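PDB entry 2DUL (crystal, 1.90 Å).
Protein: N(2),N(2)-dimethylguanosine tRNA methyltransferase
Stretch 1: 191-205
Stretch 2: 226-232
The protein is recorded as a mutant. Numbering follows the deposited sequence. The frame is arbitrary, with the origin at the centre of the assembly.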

ATOM      1  N   LEU A 191      16.863   3.657  -5.269  1.00 20.38           N
ATOM      2  CA  LEU A 191      16.064   2.507  -4.857  1.00 21.75           C
ATOM      3  C   LEU A 191      15.116   2.773  -3.687  1.00 21.08           C
ATOM      4  O   LEU A 191      14.315   1.908  -3.333  1.00 19.11           O
ATOM      5  CB  LEU A 191      16.995   1.342  -4.487  1.00 21.94           C
ATOM      6  CG  LEU A 191      17.530   0.428  -5.599  1.00 23.29           C
ATOM      7  CD1 LEU A 191      17.842   1.216  -6.851  1.00 27.78           C
ATOM      8  CD2 LEU A 191      18.758  -0.309  -5.085  1.00 22.22           C
ATOM      9  N   CYS A 192      15.182   3.969  -3.110  1.00 20.74           N
ATOM     10  CA  CYS A 192      14.369   4.286  -1.936  1.00 20.64           C
ATOM     11  C   CYS A 192      12.861   4.061  -2.029  1.00 21.11           C
ATOM     12  O   CYS A 192      12.247   3.630  -1.050  1.00 20.23           O
ATOM     13  CB  CYS A 192      14.652   5.716  -1.454  1.00 22.31           C
ATOM     14  SG  CYS A 192      14.003   7.040  -2.477  1.00 28.93           S
ATOM     15  N   HIS A 193      12.252   4.336  -3.180  1.00 20.01           N
ATOM     16  CA  HIS A 193      10.818   4.124  -3.311  1.00 21.44           C
ATOM     17  C   HIS A 193      10.484   2.649  -3.059  1.00 21.81           C
ATOM     18  O   HIS A 193       9.519   2.333  -2.361  1.00 20.90           O
ATOM     19  CB  HIS A 193      10.337   4.536  -4.704  1.00 23.25           C
ATOM     20  CG  HIS A 193      10.438   6.007  -4.967  1.00 25.84           C
ATOM     21  ND1 HIS A 193      10.305   6.549  -6.228  1.00 27.91           N
ATOM     22  CD2 HIS A 193      10.661   7.050  -4.131  1.00 27.76           C
ATOM     23  CE1 HIS A 193      10.445   7.862  -6.157  1.00 27.95           C
ATOM     24  NE2 HIS A 193      10.661   8.192  -4.896  1.00 28.26           N
ATOM     25  N   GLU A 194      11.284   1.745  -3.618  1.00 19.49           N
ATOM     26  CA  GLU A 194      11.009   0.330  -3.412  1.00 19.12           C
ATOM     27  C   GLU A 194      11.430  -0.141  -2.025  1.00 18.14           C
ATOM     28  O   GLU A 194      10.705  -0.904  -1.387  1.00 18.95           O
ATOM     29  CB  GLU A 194      11.686  -0.548  -4.468  1.00 18.05           C
ATOM     30  CG  GLU A 194      11.241  -2.012  -4.327  1.00 19.40           C
ATOM     31  CD  GLU A 194      11.779  -2.934  -5.396  1.00 19.41           C
ATOM     32  OE1 GLU A 194      12.084  -2.459  -6.509  1.00 17.76           O
ATOM     33  OE2 GLU A 194      11.867  -4.155  -5.131  1.00 22.06           O
ATOM     34  N   VAL A 195      12.600   0.294  -1.559  1.00 17.04           N
ATOM     35  CA  VAL A 195      13.067  -0.115  -0.232  1.00 17.50           C
ATOM     36  C   VAL A 195      12.060   0.339   0.826  1.00 17.52           C
ATOM     37  O   VAL A 195      11.716  -0.419   1.743  1.00 15.84           O
ATOM     38  CB  VAL A 195      14.469   0.465   0.075  1.00 15.61           C
ATOM     39  CG1 VAL A 195      14.861   0.175   1.525  1.00 15.31           C
ATOM     40  CG2 VAL A 195      15.493  -0.153  -0.868  1.00 17.62           C
ATOM     41  N   GLY A 196      11.575   1.571   0.685  1.00 17.38           N
ATOM     42  CA  GLY A 196      10.591   2.085   1.621  1.00 17.20           C
ATOM     43  C   GLY A 196       9.336   1.229   1.598  1.00 17.68           C
ATOM     44  O   GLY A 196       8.726   0.962   2.642  1.00 16.25           O
ATOM     45  N   THR A 197       8.951   0.791   0.402  1.00 16.20           N
ATOM     46  CA  THR A 197       7.767  -0.040   0.240  1.00 15.40           C
ATOM     47  C   THR A 197       8.003  -1.402   0.902  1.00 16.88           C
ATOM     48  O   THR A 197       7.114  -1.940   1.561  1.00 15.87           O
ATOM     49  CB  THR A 197       7.418  -0.239  -1.260  1.00 16.89           C
ATOM     50  OG1 THR A 197       7.070   1.023  -1.841  1.00 16.96           O
ATOM     51  CG2 THR A 197       6.247  -1.184  -1.423  1.00 17.20           C
ATOM     52  N   ARG A 198       9.205  -1.949   0.736  1.00 14.28           N
ATOM     53  CA  ARG A 198       9.532  -3.240   1.338  1.00 14.45           C
ATOM     54  C   ARG A 198       9.696  -3.120   2.848  1.00 15.22           C
ATOM     55  O   ARG A 198       9.466  -4.085   3.573  1.00 15.15           O
ATOM     56  CB  ARG A 198      10.796  -3.826   0.699  1.00 14.18           C
ATOM     57  CG  ARG A 198      10.536  -4.355  -0.700  1.00 14.76           C
ATOM     58  CD  ARG A 198      11.788  -4.876  -1.382  1.00 13.44           C
ATOM     59  NE  ARG A 198      11.463  -5.308  -2.741  1.00 15.27           N
ATOM     60  CZ  ARG A 198      10.884  -6.465  -3.044  1.00 15.87           C
ATOM     61  NH1 ARG A 198      10.617  -6.754  -4.310  1.00 12.77           N
ATOM     62  NH2 ARG A 198      10.593  -7.346  -2.087  1.00 14.23           N
ATOM     63  N   ILE A 199      10.093  -1.940   3.324  1.00 13.04           N
ATOM     64  CA  ILE A 199      10.222  -1.713   4.761  1.00 14.25           C
ATOM     65  C   ILE A 199       8.814  -1.730   5.363  1.00 15.35           C
ATOM     66  O   ILE A 199       8.583  -2.323   6.417  1.00 15.35           O
ATOM     67  CB  ILE A 199      10.904  -0.349   5.084  1.00 14.32           C
ATOM     68  CG1 ILE A 199      12.413  -0.451   4.827  1.00 14.42           C
ATOM     69  CG2 ILE A 199      10.665   0.027   6.557  1.00 13.62           C
ATOM     70  CD1 ILE A 199      13.151   0.882   4.903  1.00 17.20           C
ATOM     71  N   LEU A 200       7.867  -1.099   4.676  1.00 14.55           N
ATOM     72  CA  LEU A 200       6.485  -1.059   5.152  1.00 16.34           C
ATOM     73  C   LEU A 200       5.910  -2.475   5.236  1.00 17.24           C
ATOM     74  O   LEU A 200       5.305  -2.853   6.236  1.00 17.15           O
ATOM     75  CB  LEU A 200       5.618  -0.231   4.202  1.00 19.60           C
ATOM     76  CG  LEU A 200       4.445   0.582   4.763  1.00 25.87           C
ATOM     77  CD1 LEU A 200       3.444   0.827   3.636  1.00 24.92           C
ATOM     78  CD2 LEU A 200       3.781  -0.131   5.917  1.00 27.92           C
ATOM     79  N   VAL A 201       6.076  -3.256   4.173  1.00 16.20           N
ATOM     80  CA  VAL A 201       5.556  -4.621   4.181  1.00 15.91           C
ATOM     81  C   VAL A 201       6.233  -5.405   5.297  1.00 16.46           C
ATOM     82  O   VAL A 201       5.583  -6.151   6.032  1.00 16.40           O
ATOM     83  CB  VAL A 201       5.816  -5.334   2.837  1.00 15.27           C
ATOM     84  CG1 VAL A 201       5.353  -6.790   2.918  1.00 15.49           C
ATOM     85  CG2 VAL A 201       5.077  -4.596   1.710  1.00 17.90           C
ATOM     86  N   GLY A 202       7.543  -5.215   5.419  1.00 15.24           N
ATOM     87  CA  GLY A 202       8.310  -5.905   6.437  1.00 16.11           C
ATOM     88  C   GLY A 202       7.886  -5.626   7.870  1.00 15.88           C
ATOM     89  O   GLY A 202       7.910  -6.530   8.706  1.00 14.75           O
ATOM     90  N   VAL A 203       7.496  -4.391   8.170  1.00 13.88           N
ATOM     91  CA  VAL A 203       7.087  -4.067   9.535  1.00 14.19           C
ATOM     92  C   VAL A 203       5.719  -4.681   9.854  1.00 15.40           C
ATOM     93  O   VAL A 203       5.462  -5.097  10.986  1.00 13.54           O
ATOM     94  CB  VAL A 203       7.058  -2.528   9.777  1.00 14.95           C
ATOM     95  CG1 VAL A 203       5.838  -1.905   9.118  1.00 14.77           C
ATOM     96  CG2 VAL A 203       7.089  -2.242  11.287  1.00 15.80           C
ATOM     97  N   ILE A 204       4.852  -4.752   8.849  1.00 14.34           N
ATOM     98  CA  ILE A 204       3.538  -5.356   9.033  1.00 14.50           C
ATOM     99  C   ILE A 204       3.752  -6.842   9.342  1.00 14.97           C
ATOM    100  O   ILE A 204       3.134  -7.391  10.257  1.00 13.49           O
ATOM    101  CB  ILE A 204       2.667  -5.237   7.757  1.00 15.58           C
ATOM    102  CG1 ILE A 204       2.362  -3.767   7.465  1.00 16.16           C
ATOM    103  CG2 ILE A 204       1.356  -6.007   7.944  1.00 15.43           C
ATOM    104  CD1 ILE A 204       1.665  -3.543   6.136  1.00 17.24           C
ATOM    105  N   ALA A 205       4.642  -7.473   8.582  1.00 14.43           N
ATOM    106  CA  ALA A 205       4.949  -8.888   8.776  1.00 15.34           C
ATOM    107  C   ALA A 205       5.518  -9.145  10.171  1.00 15.22           C
ATOM    108  O   ALA A 205       5.149 -10.112  10.835  1.00 15.10           O
ATOM    109  CB  ALA A 205       5.943  -9.361   7.712  1.00 15.93           C
ATOM    110  N   TYR A 226       3.655   8.439  -1.594  1.00 29.21           N
ATOM    111  CA  TYR A 226       2.915   7.697  -0.592  1.00 28.13           C
ATOM    112  C   TYR A 226       3.127   6.214  -0.855  1.00 25.62           C
ATOM    113  O   TYR A 226       3.257   5.787  -2.001  1.00 23.41           O
ATOM    114  CB  TYR A 226       1.425   8.090  -0.565  1.00 32.69           C
ATOM    115  CG  TYR A 226       0.523   7.543  -1.649  1.00 36.19           C
ATOM    116  CD1 TYR A 226       0.178   6.192  -1.686  1.00 37.72           C
ATOM    117  CD2 TYR A 226      -0.055   8.397  -2.593  1.00 38.90           C
ATOM    118  CE1 TYR A 226      -0.727   5.702  -2.631  1.00 39.60           C
ATOM    119  CE2 TYR A 226      -0.960   7.920  -3.545  1.00 40.96           C
ATOM    120  CZ  TYR A 226      -1.294   6.571  -3.557  1.00 41.90           C
ATOM    121  OH  TYR A 226      -2.203   6.090  -4.482  1.00 43.34           O
ATOM    122  N   PHE A 227       3.210   5.445   0.221  1.00 23.89           N
ATOM    123  CA  PHE A 227       3.439   4.011   0.126  1.00 23.15           C
ATOM    124  C   PHE A 227       2.162   3.277   0.497  1.00 22.30           C
ATOM    125  O   PHE A 227       1.502   3.621   1.480  1.00 22.62           O
ATOM    126  CB  PHE A 227       4.586   3.621   1.056  1.00 22.28           C
ATOM    127  CG  PHE A 227       5.852   4.394   0.804  1.00 24.14           C
ATOM    128  CD1 PHE A 227       5.954   5.733   1.181  1.00 24.22           C
ATOM    129  CD2 PHE A 227       6.933   3.795   0.166  1.00 20.65           C
ATOM    130  CE1 PHE A 227       7.115   6.465   0.926  1.00 25.57           C
ATOM    131  CE2 PHE A 227       8.100   4.515  -0.094  1.00 24.70           C
ATOM    132  CZ  PHE A 227       8.192   5.854   0.287  1.00 25.18           C
ATOM    133  N   ARG A 228       1.830   2.261  -0.293  1.00 21.04           N
ATOM    134  CA  ARG A 228       0.610   1.483  -0.111  1.00 21.01           C
ATOM    135  C   ARG A 228       0.895  -0.015  -0.020  1.00 21.03           C
ATOM    136  O   ARG A 228       1.665  -0.558  -0.811  1.00 20.70           O
ATOM    137  CB  ARG A 228      -0.319   1.720  -1.307  1.00 25.65           C
ATOM    138  CG  ARG A 228      -1.654   2.372  -1.010  1.00 30.96           C
ATOM    139  CD  ARG A 228      -2.507   1.554  -0.057  1.00 34.44           C
ATOM    140  NE  ARG A 228      -3.927   1.861  -0.216  1.00 35.12           N
ATOM    141  CZ  ARG A 228      -4.842   1.704   0.736  1.00 36.45           C
ATOM    142  NH1 ARG A 228      -4.490   1.249   1.931  1.00 35.12           N
ATOM    143  NH2 ARG A 228      -6.114   1.986   0.486  1.00 34.85           N
ATOM    144  N   ALA A 229       0.252  -0.688   0.926  1.00 19.45           N
ATOM    145  CA  ALA A 229       0.447  -2.123   1.076  1.00 20.75           C
ATOM    146  C   ALA A 229      -0.848  -2.839   1.421  1.00 21.45           C
ATOM    147  O   ALA A 229      -1.503  -2.516   2.416  1.00 22.32           O
ATOM    148  CB  ALA A 229       1.493  -2.405   2.155  1.00 20.65           C
ATOM    149  N   PHE A 230      -1.214  -3.805   0.583  1.00 20.05           N
ATOM    150  CA  PHE A 230      -2.403  -4.611   0.812  1.00 19.14           C
ATOM    151  C   PHE A 230      -1.902  -6.017   1.122  1.00 18.29           C
ATOM    152  O   PHE A 230      -1.225  -6.632   0.296  1.00 18.21           O
ATOM    153  CB  PHE A 230      -3.297  -4.665  -0.435  1.00 19.84           C
ATOM    154  CG  PHE A 230      -3.926  -3.350  -0.796  1.00 21.42           C
ATOM    155  CD1 PHE A 230      -3.392  -2.562  -1.810  1.00 20.81           C
ATOM    156  CD2 PHE A 230      -5.055  -2.900  -0.118  1.00 23.67           C
ATOM    157  CE1 PHE A 230      -3.974  -1.338  -2.150  1.00 22.58           C
ATOM    158  CE2 PHE A 230      -5.648  -1.675  -0.448  1.00 23.18           C
ATOM    159  CZ  PHE A 230      -5.106  -0.893  -1.466  1.00 24.51           C
ATOM    160  N   VAL A 231      -2.222  -6.522   2.308  1.00 18.19           N
ATOM    161  CA  VAL A 231      -1.784  -7.858   2.686  1.00 18.36           C
ATOM    162  C   VAL A 231      -2.922  -8.742   3.150  1.00 18.38           C
ATOM    163  O   VAL A 231      -3.936  -8.265   3.668  1.00 18.84           O
ATOM    164  CB  VAL A 231      -0.702  -7.809   3.802  1.00 17.83           C
ATOM    165  CG1 VAL A 231       0.506  -7.032   3.311  1.00 19.47           C
ATOM    166  CG2 VAL A 231      -1.266  -7.182   5.060  1.00 18.57           C
ATOM    167  N   LYS A 232      -2.744 -10.041   2.942  1.00 20.15           N
ATOM    168  CA  LYS A 232      -3.718 -11.044   3.341  1.00 21.00           C
ATOM    169  C   LYS A 232      -3.120 -11.764   4.541  1.00 21.25           C
ATOM    170  O   LYS A 232      -2.042 -12.351   4.446  1.00 22.23           O
ATOM    171  CB  LYS A 232      -3.942 -12.049   2.206  1.00 22.19           C
ATOM    172  CG  LYS A 232      -4.874 -13.207   2.567  1.00 24.36           C
ATOM    173  CD  LYS A 232      -6.315 -12.747   2.748  1.00 25.64           C
ATOM    174  CE  LYS A 232      -7.252 -13.946   2.871  1.00 25.65           C
ATOM    175  NZ  LYS A 232      -8.676 -13.558   3.042  1.00 28.01           N
TER

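The most unusual feature of this contact is a phenyl ring that occupies the place a side chain would take at Gly196. A CB built in ideal geometry on Gly196 would point toward the strand and lie 2.7 Å from Phe227 CE2, a clash, so the absence of a side chain is what lets the ring lie against the helix backbone. Gly196 C approaches Phe227 CD2 to 3.8 Å. The ring edge also meets oxygen: Thr197 OG1 is 3.4 Å from Phe227 CD2 and His193 O is 3.5 Å from Phe227 CE2, both near the ring plane, where the slightly positive C-H rim suits a partly negative oxygen. These two oxygens are themselves linked, since Thr197 OG1 donates a hydrogen bond to His193 O at 2.8 Å, which satisfies the hydroxyl within its own helix.

The helix and the strand run in broadly the same direction, their axes 42° apart and 8.4 Å from each other at closest approach. The CA atoms of Thr197 and Phe227 are 5.9 Å apart, and those of Val201 and Ala229 6.5 Å. Strand alternation sends the CB atoms of Phe227, Ala229 and Val231 toward the helix, while those of Arg228 and Phe230 point away.

Beyond the ring, the contact is aliphatic. Leu200 CD1 lies 4.0 Å from Phe227 CB and 4.1 Å from Ala229 CB. Ala229 CB is also approached by Val201 CG2 at 4.2 Å and by Ile204 CD1 at 4.1 Å, so three helix residues converge on this small methyl. Farther along, Ile204 CG2 meets Val231 CG2 at 4.1 Å. No hydrogen bond crosses between the stretches; the 412 Å² buried, both sides summed, reflects van der Waals and hydrophobic packing. The Arg198 NE to Glu194 OE2 salt bridge, 2.7 Å, stays within the helix, outside this contact.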